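Local coordinates for replicative DNA helicase (Mycobacterium smegmatis, PDB 6OWN), which is the splicing domain of the DnaB1 intein, which probably excises itself from the helicase precursor by protein splicing, a reaction that zinc reversibly inhibits, at residues A[27-32]-A[121-126]; A[50-53]-A[57-60]; A[60-65]-A[114-119]; A[67-72]-A[77-82]. All coordinates share one frame; numbering follows the deposited sequence.

Contact 1. Residues A[27-32]-A[121-126]; sequences LGPDGE and VDNPEH
The pyrrolidine ring of Pro-29 and the carboxamide of Asn-123 approach from opposite directions, and the CD corner of the tilted ring sits over the amide plane. CD of Pro-29 is 3.7 Å from OD1 of Asn-123 and almost equally far from that residue's CG and ND2, so the methylene lies over the plane of the amide rather than at its rim. CG of Pro-29 points on toward Glu-125 and lies 3.8 Å from its OE2. The two side chains meet there at about a right angle; the glutamate chain is bent at its second torsion (chi2 76°). Gly-28 CA adds a looser touch, 4.0 Å from ND2 of Asn-123. No hydrogen bond crosses between the segments.

The amide sits under the proline because its CG is tucked between the backbone N and the carbonyl carbon (chi1 60°), and its ND2 is held by hydrogen bonds to Thr-34 OG1 and Leu-127 O. Both partners are type I turns, Gly-28 to Gly-31 and Asn-123 to His-126, in loops that leave strands 25-27 and 116-121 of one four-stranded antiparallel sheet in the all-beta Hint fold expected of inteins.

Each turn is tied to its flank. OD1 of Asp-30 accepts the backbone N of Glu-32 at 3.1 Å, an Asx turn, with the donor well above the carboxylate plane. ND1 of His-126 donates to O of Val-121, which leads into the second turn, at 3.2 Å with the acceptor in the ring plane, while Asn-123 O lies 3.3 Å above one face of the same imidazole.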
# COMPACT_ATOMS: atom_id res chain seq x y z
N LEU A 27 -8.70 -6.65 -0.64
CA LEU A 27 -9.19 -6.89 0.72
C LEU A 27 -9.15 -5.58 1.49
O LEU A 27 -8.14 -4.87 1.45
CB LEU A 27 -8.35 -7.95 1.43
CG LEU A 27 -8.38 -9.37 0.83
CD1 LEU A 27 -7.71 -10.38 1.77
CD2 LEU A 27 -9.82 -9.79 0.52
N GLY A 28 -10.25 -5.27 2.19
CA GLY A 28 -10.36 -4.05 2.95
C GLY A 28 -9.76 -4.18 4.34
O GLY A 28 -9.10 -5.17 4.66
N PRO A 29 -9.99 -3.18 5.20
CA PRO A 29 -9.30 -3.16 6.50
C PRO A 29 -9.74 -4.27 7.43
O PRO A 29 -9.02 -4.57 8.39
CB PRO A 29 -9.65 -1.77 7.06
CG PRO A 29 -10.97 -1.45 6.43
CD PRO A 29 -10.94 -2.06 5.06
N ASP A 30 -10.90 -4.87 7.19
CA ASP A 30 -11.38 -6.02 7.94
C ASP A 30 -11.15 -7.34 7.20
O ASP A 30 -11.68 -8.37 7.61
CB ASP A 30 -12.87 -5.85 8.23
CG ASP A 30 -13.70 -5.64 6.97
OD1 ASP A 30 -13.12 -5.53 5.86
OD2 ASP A 30 -14.94 -5.57 7.08
N GLY A 31 -10.38 -7.32 6.11
CA GLY A 31 -10.15 -8.53 5.34
C GLY A 31 -11.26 -8.92 4.40
O GLY A 31 -11.11 -9.90 3.66
N GLU A 32 -12.37 -8.18 4.37
CA GLU A 32 -13.46 -8.48 3.45
C GLU A 32 -13.20 -7.88 2.07
O GLU A 32 -12.43 -6.92 1.94
CB GLU A 32 -14.77 -7.95 4.02
CG GLU A 32 -15.18 -8.63 5.34
CD GLU A 32 -15.31 -10.14 5.20
OE1 GLU A 32 -15.84 -10.60 4.17
OE2 GLU A 32 -14.87 -10.87 6.11
N VAL A 121 -10.27 2.15 -3.84
CA VAL A 121 -11.26 1.15 -3.45
C VAL A 121 -12.43 1.87 -2.75
O VAL A 121 -12.31 3.03 -2.35
CB VAL A 121 -10.66 0.05 -2.54
CG1 VAL A 121 -9.58 -0.74 -3.28
CG2 VAL A 121 -10.11 0.65 -1.27
N ASP A 122 -13.56 1.17 -2.61
CA ASP A 122 -14.78 1.84 -2.18
C ASP A 122 -15.25 1.49 -0.76
O ASP A 122 -16.43 1.69 -0.45
CB ASP A 122 -15.91 1.58 -3.20
CG ASP A 122 -16.22 0.11 -3.41
OD1 ASP A 122 -15.66 -0.76 -2.70
OD2 ASP A 122 -17.03 -0.19 -4.32
N ASN A 123 -14.36 1.03 0.14
CA ASN A 123 -14.87 0.94 1.51
C ASN A 123 -14.72 2.30 2.20
O ASN A 123 -13.92 3.13 1.77
CB ASN A 123 -14.15 -0.16 2.28
CG ASN A 123 -12.65 0.07 2.37
OD1 ASN A 123 -12.18 0.86 3.19
ND2 ASN A 123 -11.90 -0.65 1.55
N PRO A 124 -15.50 2.56 3.25
CA PRO A 124 -15.52 3.93 3.82
C PRO A 124 -14.20 4.40 4.39
O PRO A 124 -14.01 5.61 4.56
CB PRO A 124 -16.59 3.82 4.92
CG PRO A 124 -17.48 2.69 4.49
CD PRO A 124 -16.55 1.71 3.84
N GLU A 125 -13.28 3.50 4.72
CA GLU A 125 -11.97 3.89 5.20
C GLU A 125 -10.96 4.07 4.07
O GLU A 125 -9.86 4.58 4.30
CB GLU A 125 -11.46 2.86 6.22
CG GLU A 125 -12.36 2.71 7.47
CD GLU A 125 -13.66 1.92 7.24
OE1 GLU A 125 -14.60 2.06 8.06
OE2 GLU A 125 -13.75 1.16 6.23
N HIS A 126 -11.32 3.66 2.86
CA HIS A 126 -10.48 3.80 1.67
C HIS A 126 -9.11 3.16 1.88
O HIS A 126 -8.07 3.71 1.51
CB HIS A 126 -10.36 5.27 1.27
CG HIS A 126 -11.68 5.88 0.90
ND1 HIS A 126 -12.45 5.40 -0.14
CD2 HIS A 126 -12.38 6.90 1.45
CE1 HIS A 126 -13.56 6.12 -0.22
NE2 HIS A 126 -13.54 7.03 0.73

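Contact 2. Residues A[50-53]-A[57-60]; sequences VVEF and TAIV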
# COMPACT_ATOMS: atom_id res chain seq x y z
N VAL A 50 11.69 2.42 -0.13
CA VAL A 50 11.40 1.15 0.52
C VAL A 50 10.91 1.44 1.93
O VAL A 50 11.54 2.20 2.67
CB VAL A 50 12.63 0.22 0.55
CG1 VAL A 50 12.18 -1.20 0.93
CG2 VAL A 50 13.34 0.21 -0.78
N VAL A 51 9.78 0.85 2.29
CA VAL A 51 9.26 0.91 3.65
C VAL A 51 9.41 -0.50 4.22
O VAL A 51 8.85 -1.45 3.67
CB VAL A 51 7.80 1.38 3.69
CG1 VAL A 51 7.31 1.55 5.12
CG2 VAL A 51 7.64 2.70 2.92
N GLU A 52 10.18 -0.63 5.30
CA GLU A 52 10.37 -1.91 5.96
C GLU A 52 9.51 -1.99 7.21
O GLU A 52 9.38 -1.01 7.95
CB GLU A 52 11.85 -2.12 6.30
CG GLU A 52 12.70 -2.35 5.06
CD GLU A 52 14.19 -2.30 5.35
OE1 GLU A 52 14.57 -2.04 6.52
OE2 GLU A 52 14.98 -2.53 4.41
N PHE A 53 8.91 -3.16 7.44
CA PHE A 53 7.96 -3.36 8.53
C PHE A 53 8.44 -4.43 9.50
O PHE A 53 9.23 -5.31 9.17
CB PHE A 53 6.57 -3.76 8.00
CG PHE A 53 5.97 -2.77 7.05
CD1 PHE A 53 5.30 -1.66 7.52
CD2 PHE A 53 6.07 -2.96 5.69
CE1 PHE A 53 4.75 -0.74 6.65
CE2 PHE A 53 5.53 -2.04 4.81
CZ PHE A 53 4.86 -0.94 5.29
N THR A 57 8.31 -7.75 6.40
CA THR A 57 7.98 -7.51 5.01
C THR A 57 8.36 -6.08 4.62
O THR A 57 8.70 -5.25 5.45
CB THR A 57 6.49 -7.79 4.74
OG1 THR A 57 5.69 -6.85 5.45
CG2 THR A 57 6.13 -9.23 5.20
N ALA A 58 8.34 -5.82 3.32
CA ALA A 58 8.75 -4.51 2.82
C ALA A 58 7.93 -4.18 1.59
O ALA A 58 7.56 -5.08 0.82
CB ALA A 58 10.24 -4.48 2.49
N ILE A 59 7.64 -2.89 1.41
CA ILE A 59 6.86 -2.41 0.27
C ILE A 59 7.58 -1.22 -0.35
O ILE A 59 8.00 -0.29 0.36
CB ILE A 59 5.43 -2.01 0.70
CG1 ILE A 59 4.71 -3.21 1.32
CG2 ILE A 59 4.67 -1.44 -0.50
CD1 ILE A 59 3.32 -2.88 1.87
N VAL A 60 7.71 -1.22 -1.68
CA VAL A 60 8.22 -0.07 -2.41
C VAL A 60 7.05 0.83 -2.79
O VAL A 60 6.07 0.36 -3.38
CB VAL A 60 9.02 -0.50 -3.65
CG1 VAL A 60 9.41 0.72 -4.47
CG2 VAL A 60 10.25 -1.30 -3.25
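Phe-53 reaches over the neighbouring strand from its CB outward. CB sits 3.6 Å from the carbonyl oxygen of Thr-57. CG stands anti to its own carbonyl carbon (chi1 -58°), which swings the ring toward Ile-59. CD2 then passes 3.5 Å from Thr-57 O, at the ring's edge and near its plane, and somewhat farther from the threonine hydroxyl. CE2 reaches the isoleucine, 3.8 Å from both Ile-59 CG1 and Ile-59 CD1, so an aromatic edge, not a face, meets the aliphatic branch. CZ goes on to Trp-67.

The backbones beneath form a beta hairpin, strands 48-53 and 58-62, and on the latter Val-60 also bonds through its backbone to Ala-3. Val-51 and Ile-59 are the hydrogen-bonded pair: Val-51 N to Ile-59 O and Ile-59 N to Val-51 O are both 2.9 Å. Val-51 O also receives a CA-H contact from Ala-58, 3.2 Å away. Beyond this pair, Phe-53 N donates to Thr-57 O, the oxygen that the ring edge skirts.

Val-51 and Ile-59 point to one face of the sheet, Val-50, Glu-52, Ala-58 and Val-60 to the opposite one. Val-50 CG1 touches Ala-58 CB at 4.1 Å, and the aliphatic CG of Glu-52 rests on the same methyl.

The hydrogen bonds between the segments are thus all main-chain, and apolar side-chain atoms line both faces; the Glu-52 carboxylate is taken by Arg-109 of strand 103-111 and the Thr-57 hydroxyl by Asp-55 in the connecting turn, and the apolar edge of Phe-53 lies alongside an already bonded carbonyl.

Contact 3. Residues A[60-65]-A[114-119]; sequences VADAQH and VPVRCV. With ZN (zinc ion), chain E.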
# COMPACT_ATOMS: atom_id res chain seq x y z
N VAL A 60 7.71 -1.22 -1.68
CA VAL A 60 8.22 -0.07 -2.41
C VAL A 60 7.05 0.83 -2.79
O VAL A 60 6.07 0.36 -3.38
CB VAL A 60 9.02 -0.50 -3.65
CG1 VAL A 60 9.41 0.72 -4.47
CG2 VAL A 60 10.25 -1.30 -3.25
N ALA A 61 7.14 2.11 -2.43
CA ALA A 61 6.07 3.07 -2.71
C ALA A 61 6.68 4.38 -3.16
O ALA A 61 7.84 4.67 -2.87
CB ALA A 61 5.19 3.32 -1.48
N ASP A 62 5.90 5.20 -3.89
CA ASP A 62 6.44 6.51 -4.23
C ASP A 62 6.23 7.48 -3.08
O ASP A 62 5.56 7.18 -2.08
CB ASP A 62 5.83 7.03 -5.54
CG ASP A 62 4.35 7.39 -5.44
OD1 ASP A 62 3.71 7.07 -4.42
OD2 ASP A 62 3.81 7.98 -6.40
N ALA A 63 6.81 8.68 -3.24
CA ALA A 63 6.88 9.66 -2.14
C ALA A 63 5.50 10.03 -1.61
O ALA A 63 5.34 10.24 -0.40
CB ALA A 63 7.61 10.91 -2.62
N GLN A 64 4.51 10.12 -2.49
CA GLN A 64 3.19 10.64 -2.16
C GLN A 64 2.16 9.56 -1.86
O GLN A 64 0.99 9.89 -1.65
CB GLN A 64 2.66 11.51 -3.32
CG GLN A 64 3.46 12.78 -3.56
CD GLN A 64 3.13 13.41 -4.90
OE1 GLN A 64 2.03 13.91 -5.10
NE2 GLN A 64 4.09 13.38 -5.83
N HIS A 65 2.54 8.28 -1.85
CA HIS A 65 1.61 7.26 -1.39
C HIS A 65 1.24 7.50 0.07
O HIS A 65 2.07 7.93 0.88
CB HIS A 65 2.22 5.86 -1.54
CG HIS A 65 1.24 4.77 -1.25
ND1 HIS A 65 0.48 4.18 -2.23
CD2 HIS A 65 0.88 4.18 -0.09
CE1 HIS A 65 -0.30 3.27 -1.69
NE2 HIS A 65 -0.08 3.25 -0.39
N VAL A 114 11.28 3.09 -9.70
CA VAL A 114 10.71 1.99 -10.48
C VAL A 114 9.31 2.39 -10.91
O VAL A 114 8.74 3.36 -10.39
CB VAL A 114 10.68 0.67 -9.67
CG1 VAL A 114 12.10 0.23 -9.30
CG2 VAL A 114 9.80 0.81 -8.44
N PRO A 115 8.73 1.67 -11.87
CA PRO A 115 7.32 1.93 -12.22
C PRO A 115 6.40 1.68 -11.03
O PRO A 115 6.55 0.71 -10.29
CB PRO A 115 7.06 0.93 -13.36
CG PRO A 115 8.40 0.64 -13.95
CD PRO A 115 9.36 0.70 -12.79
N VAL A 116 5.44 2.58 -10.85
CA VAL A 116 4.47 2.49 -9.77
C VAL A 116 3.07 2.70 -10.33
O VAL A 116 2.89 3.11 -11.48
CB VAL A 116 4.75 3.50 -8.64
CG1 VAL A 116 6.10 3.20 -7.96
CG2 VAL A 116 4.73 4.92 -9.18
N ARG A 117 2.07 2.43 -9.49
CA ARG A 117 0.67 2.52 -9.89
C ARG A 117 -0.17 2.57 -8.62
O ARG A 117 0.19 1.98 -7.61
CB ARG A 117 0.26 1.33 -10.78
CG ARG A 117 -1.24 1.27 -11.15
CD ARG A 117 -1.49 0.45 -12.43
NE ARG A 117 -2.92 0.31 -12.71
CZ ARG A 117 -3.59 -0.83 -12.57
NH1 ARG A 117 -2.96 -1.92 -12.16
NH2 ARG A 117 -4.89 -0.89 -12.83
N CYS A 118 -1.28 3.31 -8.67
CA CYS A 118 -2.19 3.42 -7.54
C CYS A 118 -3.56 2.89 -7.96
O CYS A 118 -3.87 2.81 -9.15
CB CYS A 118 -2.31 4.87 -7.03
SG CYS A 118 -2.55 5.07 -5.20
N VAL A 119 -4.36 2.52 -6.96
CA VAL A 119 -5.76 2.14 -7.16
C VAL A 119 -6.58 2.76 -6.05
O VAL A 119 -6.07 3.09 -4.97
CB VAL A 119 -5.99 0.61 -7.16
CG1 VAL A 119 -5.24 -0.07 -8.30
CG2 VAL A 119 -5.60 0.02 -5.82
ZN ZN E . -3.21 3.04 -4.32
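His-65 and Cys-118 face one another beside a zinc ion, ND1 of His-65 lying 4.3 Å from SG of Cys-118. The sulfur lies oblique to the imidazole, neither over its face nor at its edge, 5.2 Å from the ring centroid. Only the cysteine of this pair binds the metal, its SG 2.3 Å from the zinc; the nearest histidine atom is the carbon CE1, 3.9 Å from the ion. Val-119 and Tyr-128 also belong to the zinc site, and a methyl of Val-119, CG2, lies 4.1 Å from the metal.

The imidazole reaches the cysteine because its CG is anti to the backbone N (chi1 -172°), and its rotation is set by NE2, hydrogen-bonded to Thr-137 OG1, and by an edge-to-face contact with Trp-67. Behind it, the type I turn from Asp-62 to His-65 lifts the histidine off strand 58-62. The Cys-118 backbone N is held by Thr-40 OG1, while Arg-117 next to it points the other way into a salt bridge with Asp-39.

Farther along, a methyl of Val-116, CG2, lies 4.2 Å from Asp-62 OD2, which has a long, weak ion pair with Arg-46. Purely apolar is the meeting of Val-60 CG1 with Val-114 CG2 at 4.0 Å, the two valines crossing at about a right angle.

A histidine ending a short turn, set beside Ala-1 at the start of the chain and a cysteine on strand 116-121, is consistent with the splicing centre of the Hint fold; zinc held on that cysteine fits the reversible inhibition of splicing by zinc.

Contact 4. Residues A[67-72]-A[77-82]; sequences WPTEHG and ANLRAG
One face of the Trp-67 indole carries the CD1 methyl of Leu-79, a CH-pi contact over the five-membered ring: CD1 is 3.8 Å from its centroid and 16° off the normal. The nearest indole atoms, CD1 and NE1 of Trp-67, are each 3.7 Å from that methyl. At the rim NE1 donates to Thr-76 OG1, which fixes the turn of the indole. The indole and the His-65 ring also pack edge-to-face. The other flat group, the imidazole of His-71, has CG of Glu-70 3.7 Å above its centre.

Leu-79 straddles two residues of the strand: its other methyl, CD2, lies 4.1 Å from Thr-69 CG2 and equally far from Trp-67 CB. Thr-69 OG1, placed between its backbone N and carbonyl carbon (chi1 75°), accepts from His-71 N, an ST turn, and donates to Gly-72 O at 2.6 Å. That carbonyl also takes Thr-69 N. Glu-70 brings OE2 round toward segment 77-82, where it bonds His-84 ND1.

The turn joins strands 66-69 and 72-75 into a two-stranded antiparallel hairpin, and Leu-79, in the loop beyond, wedges between it and Val-51, Ile-105 and Val-108 of strands 48-53 and 103-111.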
# COMPACT_ATOMS: atom_id res chain seq x y z
N TRP A 67 -0.44 6.49 3.88
CA TRP A 67 -0.41 5.45 4.89
C TRP A 67 -1.23 5.87 6.10
O TRP A 67 -1.09 7.00 6.58
CB TRP A 67 1.02 5.16 5.34
CG TRP A 67 1.92 4.77 4.23
CD1 TRP A 67 2.66 5.60 3.44
CD2 TRP A 67 2.20 3.44 3.79
NE1 TRP A 67 3.38 4.87 2.53
CE2 TRP A 67 3.11 3.54 2.72
CE3 TRP A 67 1.76 2.17 4.19
CZ2 TRP A 67 3.61 2.42 2.06
CZ3 TRP A 67 2.24 1.06 3.52
CH2 TRP A 67 3.16 1.20 2.47
N PRO A 68 -2.04 4.98 6.64
CA PRO A 68 -2.82 5.28 7.85
C PRO A 68 -2.00 5.01 9.11
O PRO A 68 -1.81 3.85 9.50
CB PRO A 68 -4.02 4.34 7.74
CG PRO A 68 -3.46 3.13 6.99
CD PRO A 68 -2.39 3.66 6.06
N THR A 69 -1.53 6.07 9.75
CA THR A 69 -0.75 5.92 10.98
C THR A 69 -1.55 6.37 12.20
O THR A 69 -2.65 6.92 12.10
CB THR A 69 0.58 6.69 10.90
OG1 THR A 69 0.35 8.09 11.06
CG2 THR A 69 1.28 6.42 9.57
N GLU A 70 -0.97 6.13 13.38
CA GLU A 70 -1.60 6.56 14.63
C GLU A 70 -1.69 8.08 14.73
O GLU A 70 -2.50 8.59 15.51
CB GLU A 70 -0.84 5.99 15.83
CG GLU A 70 0.59 6.52 15.99
CD GLU A 70 1.62 5.64 15.30
OE1 GLU A 70 1.63 5.62 14.05
OE2 GLU A 70 2.43 4.99 15.99
N HIS A 71 -0.90 8.80 13.95
CA HIS A 71 -0.97 10.25 13.88
C HIS A 71 -1.88 10.73 12.76
O HIS A 71 -1.96 11.94 12.53
CB HIS A 71 0.43 10.83 13.70
CG HIS A 71 1.45 10.26 14.65
ND1 HIS A 71 2.52 9.50 14.22
CD2 HIS A 71 1.56 10.34 15.99
CE1 HIS A 71 3.24 9.13 15.26
NE2 HIS A 71 2.68 9.63 16.35
N GLY A 72 -2.56 9.82 12.08
CA GLY A 72 -3.33 10.16 10.90
C GLY A 72 -2.63 9.72 9.64
O GLY A 72 -1.65 8.98 9.65
N ALA A 77 6.99 10.01 2.16
CA ALA A 77 8.07 10.95 2.41
C ALA A 77 8.06 11.52 3.83
O ALA A 77 9.02 12.21 4.20
CB ALA A 77 7.99 12.10 1.41
N ASN A 78 7.02 11.25 4.61
CA ASN A 78 6.91 11.73 5.98
C ASN A 78 6.87 10.60 6.99
O ASN A 78 6.77 10.87 8.20
CB ASN A 78 5.64 12.58 6.14
CG ASN A 78 5.81 13.97 5.57
OD1 ASN A 78 6.92 14.50 5.53
ND2 ASN A 78 4.70 14.58 5.13
N LEU A 79 6.91 9.35 6.54
CA LEU A 79 6.98 8.23 7.46
C LEU A 79 8.27 8.28 8.25
O LEU A 79 9.31 8.71 7.76
CB LEU A 79 6.90 6.91 6.70
CG LEU A 79 5.59 6.56 6.01
CD1 LEU A 79 5.75 5.18 5.38
CD2 LEU A 79 4.44 6.58 7.00
N ARG A 80 8.20 7.80 9.49
CA ARG A 80 9.38 7.68 10.33
C ARG A 80 9.34 6.34 11.03
O ARG A 80 8.26 5.86 11.38
CB ARG A 80 9.48 8.82 11.35
CG ARG A 80 10.25 10.03 10.83
CD ARG A 80 9.78 11.31 11.49
NE ARG A 80 10.27 11.44 12.85
CZ ARG A 80 11.36 12.11 13.19
NH1 ARG A 80 12.08 12.72 12.26
NH2 ARG A 80 11.74 12.18 14.46
N ALA A 81 10.50 5.72 11.20
CA ALA A 81 10.56 4.50 11.99
C ALA A 81 9.96 4.76 13.36
O ALA A 81 10.10 5.85 13.92
CB ALA A 81 12.01 4.02 12.11
N GLY A 82 9.25 3.77 13.88
CA GLY A 82 8.49 3.91 15.10
C GLY A 82 7.00 4.04 14.89
O GLY A 82 6.22 3.59 15.74

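Overall arrangement
Contact 2 lies about 12 Å from contact 3 and 13 Å from contact 4, centre to centre, and contacts 3 and 4 are about 16 Å apart; contact 1 is farther off, about 21 Å from contact 2 and 19 Å from contacts 3 and 4. Contact 1 closes the longest loop and the others nest inside it; contact 4 in turn falls within the loop of contact 3. Contacts 2 and 3 share Val-60 on strand 58-62. Contacts 2 and 4 meet mainly at Trp-67, with Val-51 also on Leu-79, while Ala-63 O and Ala-77 N probably bond contact 3 to contact 4. The hairpin, the Trp-67 cluster and segment 60-65 thus adjoin, and strand 116-121 runs from contact 3 to contact 1.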